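Local coordinates for protein alternansucrase (Leuconostoc mesenteroides, PDB 6HVG) that belongs to glycoside hydrolase family 70 and joins a calcium-binding TIM-barrel enzyme core to repeats of the choline- and cell-wall-binding type, at residues D525-L530 with E575-N580; W529-F534 with G1250-H1255. All coordinates share one frame; numbering follows the deposited sequence.

Contact 1 of 2, residues D525-L530 with E575-N580. With CA (calcium ion), chain C.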
loop_
_atom_site.group_PDB
_atom_site.type_symbol
_atom_site.label_atom_id
_atom_site.label_comp_id
_atom_site.label_asym_id
_atom_site.label_seq_id
_atom_site.Cartn_x
_atom_site.Cartn_y
_atom_site.Cartn_z
ATOM N N ASP A 525 -0.635 -0.092 -6.717
ATOM C CA ASP A 525 -1.458 -1.245 -6.549
ATOM C C ASP A 525 -0.659 -2.319 -5.797
ATOM O O ASP A 525 0.539 -2.489 -6.006
ATOM C CB ASP A 525 -2.033 -1.706 -7.894
ATOM C CG ASP A 525 -1.003 -2.331 -8.779
ATOM O OD1 ASP A 525 -0.688 -3.537 -8.541
ATOM O OD2 ASP A 525 -0.523 -1.617 -9.701
ATOM N N GLY A 526 -1.351 -3.040 -4.923
ATOM C CA GLY A 526 -0.747 -4.077 -4.098
ATOM C C GLY A 526 0.229 -3.459 -3.118
ATOM O O GLY A 526 0.064 -2.284 -2.716
ATOM N N LEU A 527 1.274 -4.213 -2.770
ATOM C CA LEU A 527 2.258 -3.730 -1.804
ATOM C C LEU A 527 3.027 -2.517 -2.294
ATOM O O LEU A 527 3.717 -1.846 -1.517
ATOM C CB LEU A 527 3.232 -4.824 -1.457
ATOM C CG LEU A 527 2.649 -6.073 -0.782
ATOM C CD1 LEU A 527 3.811 -7.013 -0.486
ATOM C CD2 LEU A 527 1.884 -5.762 0.490
ATOM N N GLN A 528 2.877 -2.202 -3.576
ATOM C CA GLN A 528 3.416 -0.970 -4.117
ATOM C C GLN A 528 2.802 0.232 -3.429
ATOM O O GLN A 528 3.392 1.314 -3.395
ATOM C CB GLN A 528 3.181 -0.898 -5.611
ATOM C CG GLN A 528 3.933 -1.959 -6.396
ATOM C CD GLN A 528 3.743 -1.835 -7.879
ATOM O OE1 GLN A 528 4.688 -1.719 -8.624
ATOM N NE2 GLN A 528 2.520 -1.814 -8.304
ATOM N N TRP A 529 1.627 0.027 -2.861
ATOM C CA TRP A 529 0.932 1.041 -2.084
ATOM C C TRP A 529 1.809 1.704 -1.024
ATOM O O TRP A 529 1.603 2.871 -0.708
ATOM C CB TRP A 529 -0.290 0.402 -1.407
ATOM C CG TRP A 529 -1.036 1.281 -0.486
ATOM C CD1 TRP A 529 -0.963 1.298 0.882
ATOM C CD2 TRP A 529 -2.001 2.266 -0.851
ATOM N NE1 TRP A 529 -1.822 2.255 1.392
ATOM C CE2 TRP A 529 -2.470 2.863 0.350
ATOM C CE3 TRP A 529 -2.499 2.718 -2.072
ATOM C CZ2 TRP A 529 -3.424 3.890 0.356
ATOM C CZ3 TRP A 529 -3.445 3.747 -2.068
ATOM C CH2 TRP A 529 -3.895 4.323 -0.860
ATOM N N LEU A 530 2.782 0.963 -0.485
ATOM C CA LEU A 530 3.559 1.451 0.641
ATOM C C LEU A 530 4.551 2.528 0.238
ATOM O O LEU A 530 4.606 3.579 0.871
ATOM C CB LEU A 530 4.285 0.302 1.326
ATOM C CG LEU A 530 3.458 -0.879 1.834
ATOM C CD1 LEU A 530 4.375 -1.828 2.584
ATOM C CD2 LEU A 530 2.347 -0.426 2.760
ATOM N N GLU A 575 7.812 -10.907 -3.094
ATOM C CA GLU A 575 9.135 -10.808 -2.517
ATOM C C GLU A 575 9.444 -9.401 -2.080
ATOM O O GLU A 575 10.190 -9.191 -1.114
ATOM C CB GLU A 575 10.175 -11.258 -3.543
ATOM C CG GLU A 575 11.628 -11.335 -3.045
ATOM C CD GLU A 575 11.855 -12.298 -1.896
ATOM O OE1 GLU A 575 11.826 -13.538 -2.134
ATOM O OE2 GLU A 575 12.074 -11.789 -0.764
ATOM N N PHE A 576 8.862 -8.431 -2.767
ATOM C CA PHE A 576 9.168 -7.032 -2.480
ATOM C C PHE A 576 8.112 -6.427 -1.612
ATOM O O PHE A 576 6.939 -6.536 -1.917
ATOM C CB PHE A 576 9.288 -6.245 -3.776
ATOM C CG PHE A 576 10.410 -6.709 -4.641
ATOM C CD1 PHE A 576 11.676 -6.217 -4.467
ATOM C CD2 PHE A 576 10.197 -7.684 -5.572
ATOM C CE1 PHE A 576 12.726 -6.672 -5.243
ATOM C CE2 PHE A 576 11.220 -8.140 -6.357
ATOM C CZ PHE A 576 12.494 -7.636 -6.191
ATOM N N LEU A 577 8.555 -5.814 -0.521
ATOM C CA LEU A 577 7.671 -5.276 0.477
ATOM C C LEU A 577 8.081 -3.858 0.760
ATOM O O LEU A 577 7.356 -2.920 0.422
ATOM C CB LEU A 577 7.724 -6.158 1.744
ATOM C CG LEU A 577 6.971 -5.702 3.004
ATOM C CD1 LEU A 577 5.480 -5.552 2.745
ATOM C CD2 LEU A 577 7.220 -6.733 4.086
ATOM N N LEU A 578 9.243 -3.681 1.385
ATOM C CA LEU A 578 9.708 -2.343 1.780
ATOM C C LEU A 578 11.192 -2.242 1.626
ATOM O O LEU A 578 11.921 -3.229 1.782
ATOM C CB LEU A 578 9.343 -2.034 3.243
ATOM C CG LEU A 578 7.867 -1.732 3.548
ATOM C CD1 LEU A 578 7.510 -2.007 5.001
ATOM C CD2 LEU A 578 7.533 -0.283 3.244
ATOM N N ALA A 579 11.639 -1.027 1.350
ATOM C CA ALA A 579 13.045 -0.643 1.392
ATOM C C ALA A 579 13.921 -1.521 0.520
ATOM O O ALA A 579 13.552 -1.815 -0.633
ATOM C CB ALA A 579 13.562 -0.584 2.827
ATOM N N ASN A 580 15.102 -1.891 1.020
ATOM C CA ASN A 580 16.005 -2.730 0.270
ATOM C C ASN A 580 15.714 -4.160 0.585
ATOM O O ASN A 580 15.920 -4.585 1.703
ATOM C CB ASN A 580 17.442 -2.441 0.647
ATOM C CG ASN A 580 17.885 -1.068 0.221
ATOM O OD1 ASN A 580 18.237 -0.845 -0.949
ATOM N ND2 ASN A 580 17.877 -0.153 1.143
HETATM CA CA CA C . 11.717 -10.006 0.213
HETATM O O HOH W 1 13.660 -10.487 1.483
#
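Leu527 and Leu530 both hold CG anti to the carbonyl carbon, with chi1 of -62° and -56°. The two side chains start out toward residues 575-580, and each reaches them mainly through its CD1 methyl. Across the contact, Leu577 has CG anti to its backbone N, and chi2 of 60° sets CD1 against the methyls of both leucines. This one methyl meets both: Leu577 CD1 lies 3.9 Å from Leu527 CD1 and 3.9 Å from Leu530 CD1. Leu527 and Leu577 cross obliquely. Leu527 CD1 also rests against the peptide carbonyl, 3.5 Å from Phe576 O. Leu530 and Leu578 cross at about a right angle. There Leu530 CD1 sits 3.6 Å from Leu578 CD2, and Leu578 CD2 also lies against Leu530 CB.

The first segment is a type II' beta turn, Asp525 to Gln528, that runs into the short helix 528-531. Gln528 points away from the contact and braces the turn. Its NE2 donates to Asp525 O at 3.1 Å, nearly straight, in the carbonyl plane and on a lone pair. Its OE1 is bonded to Arg1174. The second segment is an irregular loop that leads into strand 580-582 and opens at a calcium site of the family 70 region. Glu575 binds the ion twice, through O at 2.2 Å and through OE2 at 2.1 Å. The bend of its chain at chi2 helps to bring the carboxylate round to the same ion. Water 1 also binds the calcium, and Asp581, Asn625 and Asp1159 complete the site. Leu527 touches Asn625 and Leu577 touches Asp1159, which places the leucine cluster beside the metal ligands.

Contact 2 of 2, residues W529-F534 with G1250-H1255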
loop_
_atom_site.group_PDB
_atom_site.type_symbol
_atom_site.label_atom_id
_atom_site.label_comp_id
_atom_site.label_asym_id
_atom_site.label_seq_id
_atom_site.Cartn_x
_atom_site.Cartn_y
_atom_site.Cartn_z
ATOM N N TRP A 529 1.627 0.027 -2.861
ATOM C CA TRP A 529 0.932 1.041 -2.084
ATOM C C TRP A 529 1.809 1.704 -1.024
ATOM O O TRP A 529 1.603 2.871 -0.708
ATOM C CB TRP A 529 -0.290 0.402 -1.407
ATOM C CG TRP A 529 -1.036 1.281 -0.486
ATOM C CD1 TRP A 529 -0.963 1.298 0.882
ATOM C CD2 TRP A 529 -2.001 2.266 -0.851
ATOM N NE1 TRP A 529 -1.822 2.255 1.392
ATOM C CE2 TRP A 529 -2.470 2.863 0.350
ATOM C CE3 TRP A 529 -2.499 2.718 -2.072
ATOM C CZ2 TRP A 529 -3.424 3.890 0.356
ATOM C CZ3 TRP A 529 -3.445 3.747 -2.068
ATOM C CH2 TRP A 529 -3.895 4.323 -0.860
ATOM N N LEU A 530 2.782 0.963 -0.485
ATOM C CA LEU A 530 3.559 1.451 0.641
ATOM C C LEU A 530 4.551 2.528 0.238
ATOM O O LEU A 530 4.606 3.579 0.871
ATOM C CB LEU A 530 4.285 0.302 1.326
ATOM C CG LEU A 530 3.458 -0.879 1.834
ATOM C CD1 LEU A 530 4.375 -1.828 2.584
ATOM C CD2 LEU A 530 2.347 -0.426 2.760
ATOM N N GLN A 531 5.325 2.266 -0.817
ATOM C CA GLN A 531 6.389 3.179 -1.237
ATOM C C GLN A 531 6.420 3.621 -2.705
ATOM O O GLN A 531 7.313 4.379 -3.103
ATOM C CB GLN A 531 7.723 2.556 -0.855
ATOM C CG GLN A 531 8.051 2.726 0.610
ATOM C CD GLN A 531 9.397 2.173 0.941
ATOM O OE1 GLN A 531 9.708 1.054 0.580
ATOM N NE2 GLN A 531 10.207 2.955 1.627
ATOM N N GLY A 532 5.472 3.163 -3.507
ATOM C CA GLY A 532 5.333 3.669 -4.850
ATOM C C GLY A 532 5.890 2.825 -5.982
ATOM O O GLY A 532 5.719 3.189 -7.138
ATOM N N GLY A 533 6.550 1.709 -5.672
ATOM C CA GLY A 533 6.984 0.772 -6.722
ATOM C C GLY A 533 8.365 0.187 -6.494
ATOM O O GLY A 533 9.150 0.729 -5.739
ATOM N N PHE A 534 8.667 -0.914 -7.167
ATOM C CA PHE A 534 9.915 -1.627 -6.944
ATOM C C PHE A 534 10.755 -1.813 -8.192
ATOM O O PHE A 534 10.217 -1.920 -9.304
ATOM C CB PHE A 534 9.633 -3.024 -6.413
ATOM C CG PHE A 534 8.769 -3.052 -5.206
ATOM C CD1 PHE A 534 9.252 -2.639 -3.976
ATOM C CD2 PHE A 534 7.484 -3.505 -5.293
ATOM C CE1 PHE A 534 8.452 -2.658 -2.860
ATOM C CE2 PHE A 534 6.685 -3.546 -4.173
ATOM C CZ PHE A 534 7.174 -3.129 -2.956
ATOM N N GLY A 1250 16.423 -6.058 -4.592
ATOM C CA GLY A 1250 16.047 -4.792 -5.187
ATOM C C GLY A 1250 15.780 -3.710 -4.180
ATOM O O GLY A 1250 16.297 -3.753 -3.058
ATOM N N THR A 1251 15.002 -2.719 -4.602
ATOM C CA THR A 1251 14.729 -1.541 -3.803
ATOM C C THR A 1251 13.380 -0.956 -4.210
ATOM O O THR A 1251 12.882 -1.214 -5.290
ATOM C CB THR A 1251 15.813 -0.454 -3.992
ATOM O OG1 THR A 1251 15.424 0.736 -3.295
ATOM C CG2 THR A 1251 15.996 -0.105 -5.452
ATOM N N ASN A 1252 12.796 -0.169 -3.320
ATOM C CA ASN A 1252 11.716 0.705 -3.706
ATOM C C ASN A 1252 12.311 1.788 -4.608
ATOM O O ASN A 1252 13.479 2.149 -4.465
ATOM C CB ASN A 1252 11.052 1.335 -2.479
ATOM C CG ASN A 1252 12.018 2.153 -1.655
ATOM O OD1 ASN A 1252 13.066 1.656 -1.230
ATOM N ND2 ASN A 1252 11.678 3.407 -1.421
ATOM N N ILE A 1253 11.521 2.288 -5.552
ATOM C CA ILE A 1253 11.999 3.283 -6.487
ATOM C C ILE A 1253 12.529 4.518 -5.753
ATOM O O ILE A 1253 11.904 4.993 -4.813
ATOM C CB ILE A 1253 10.923 3.694 -7.511
ATOM C CG1 ILE A 1253 9.686 4.267 -6.838
ATOM C CG2 ILE A 1253 10.571 2.532 -8.403
ATOM C CD1 ILE A 1253 8.611 4.709 -7.805
ATOM N N LEU A 1254 13.685 5.016 -6.191
ATOM C CA LEU A 1254 14.381 6.100 -5.498
ATOM C C LEU A 1254 14.226 7.478 -6.126
ATOM O O LEU A 1254 14.896 8.423 -5.690
ATOM C CB LEU A 1254 15.877 5.769 -5.372
ATOM C CG LEU A 1254 16.209 4.475 -4.618
ATOM C CD1 LEU A 1254 17.694 4.374 -4.350
ATOM C CD2 LEU A 1254 15.479 4.392 -3.298
ATOM N N HIS A 1255 13.348 7.594 -7.126
ATOM C CA HIS A 1255 13.001 8.894 -7.739
ATOM C C HIS A 1255 14.179 9.579 -8.466
ATOM O O HIS A 1255 14.273 10.810 -8.533
ATOM C CB HIS A 1255 12.421 9.853 -6.681
ATOM C CG HIS A 1255 11.146 9.380 -6.068
ATOM N ND1 HIS A 1255 10.369 10.188 -5.267
ATOM C CD2 HIS A 1255 10.502 8.196 -6.155
ATOM C CE1 HIS A 1255 9.306 9.511 -4.872
ATOM N NE2 HIS A 1255 9.359 8.304 -5.404
HETATM O O HOH W 2 9.805 4.828 -2.791
HETATM O O HOH W 3 7.431 6.413 -4.924
#
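Gln531 lies over Asn1252, and the two side-chain amides stack with their planes 8° apart. From the base outward, Gln531 CB is 3.9 Å from Asn1252 CB. The chain is extended beyond CG, and CD comes over the partner amide, 3.5 Å from Asn1252 ND2. At the tip, Gln531 OE1 lies 3.4 Å from Asn1252 CB and also near its CG. Gln531 NE2 is 3.4 Å from Asn1252 ND2, but both are donors and no bond joins them. The buried amide is satisfied elsewhere: NE2 bonds to Met1099 O, and OE1 accepts from Ala579 N. Asn1252 CG lies between its backbone N and carbonyl carbon (chi1 60°), and its amide faces that of Gln531.

The backbones meet just beyond. Ile1253 N donates to Gly533 O at 2.8 Å, with an angle of 158° at the hydrogen. Phe534 and Asn1252 form an antiparallel non-hydrogen-bonded pair whose side chains diverge. Each CA of the pair makes a CA-H...O contact: Asn1252 CA to Gly533 O and Phe534 CA to Thr1251 O. Ile1253 folds over the glycines, with its CD1 at 3.3 Å from Gly532 O. Gly532 and Gly533 both have positive phi, and Gly532 is the first residue to leave the helix.

Two waters bridge the segments from one carbonyl. Water 2 donates to Gln531 O at 2.6 Å and to Ile1253 O, and accepts from Asn1252 ND2. Water 3 donates to Gln531 O and lies at the ring edge of His1255, 2.7 Å from NE2.

Helix 528-531 turns here into strand 534-537, which lies between strands 1248-1252 and 1166-1175 in a six-stranded antiparallel sheet. Strand 580-582 pairs with the other side of 1248-1252.

The two contacts have centres about 7 Å apart, and both begin in residues 525-534. Helix 528-531 serves both, and Trp529 and Leu530 belong to both. Along the chain, 575-580 follows 45 residues after the first segment, while 1250-1255 comes more than 700 residues later. Contact 1 leads into strand 580-582 and contact 2 lies on strand 1248-1252, next to it in the same six-stranded antiparallel sheet. Ala579 O and Asn1252 N probably bond between them. The sheet draws on early and late parts of the family 70 region, consistent with domain B of this family, and the calcium site lies beside it.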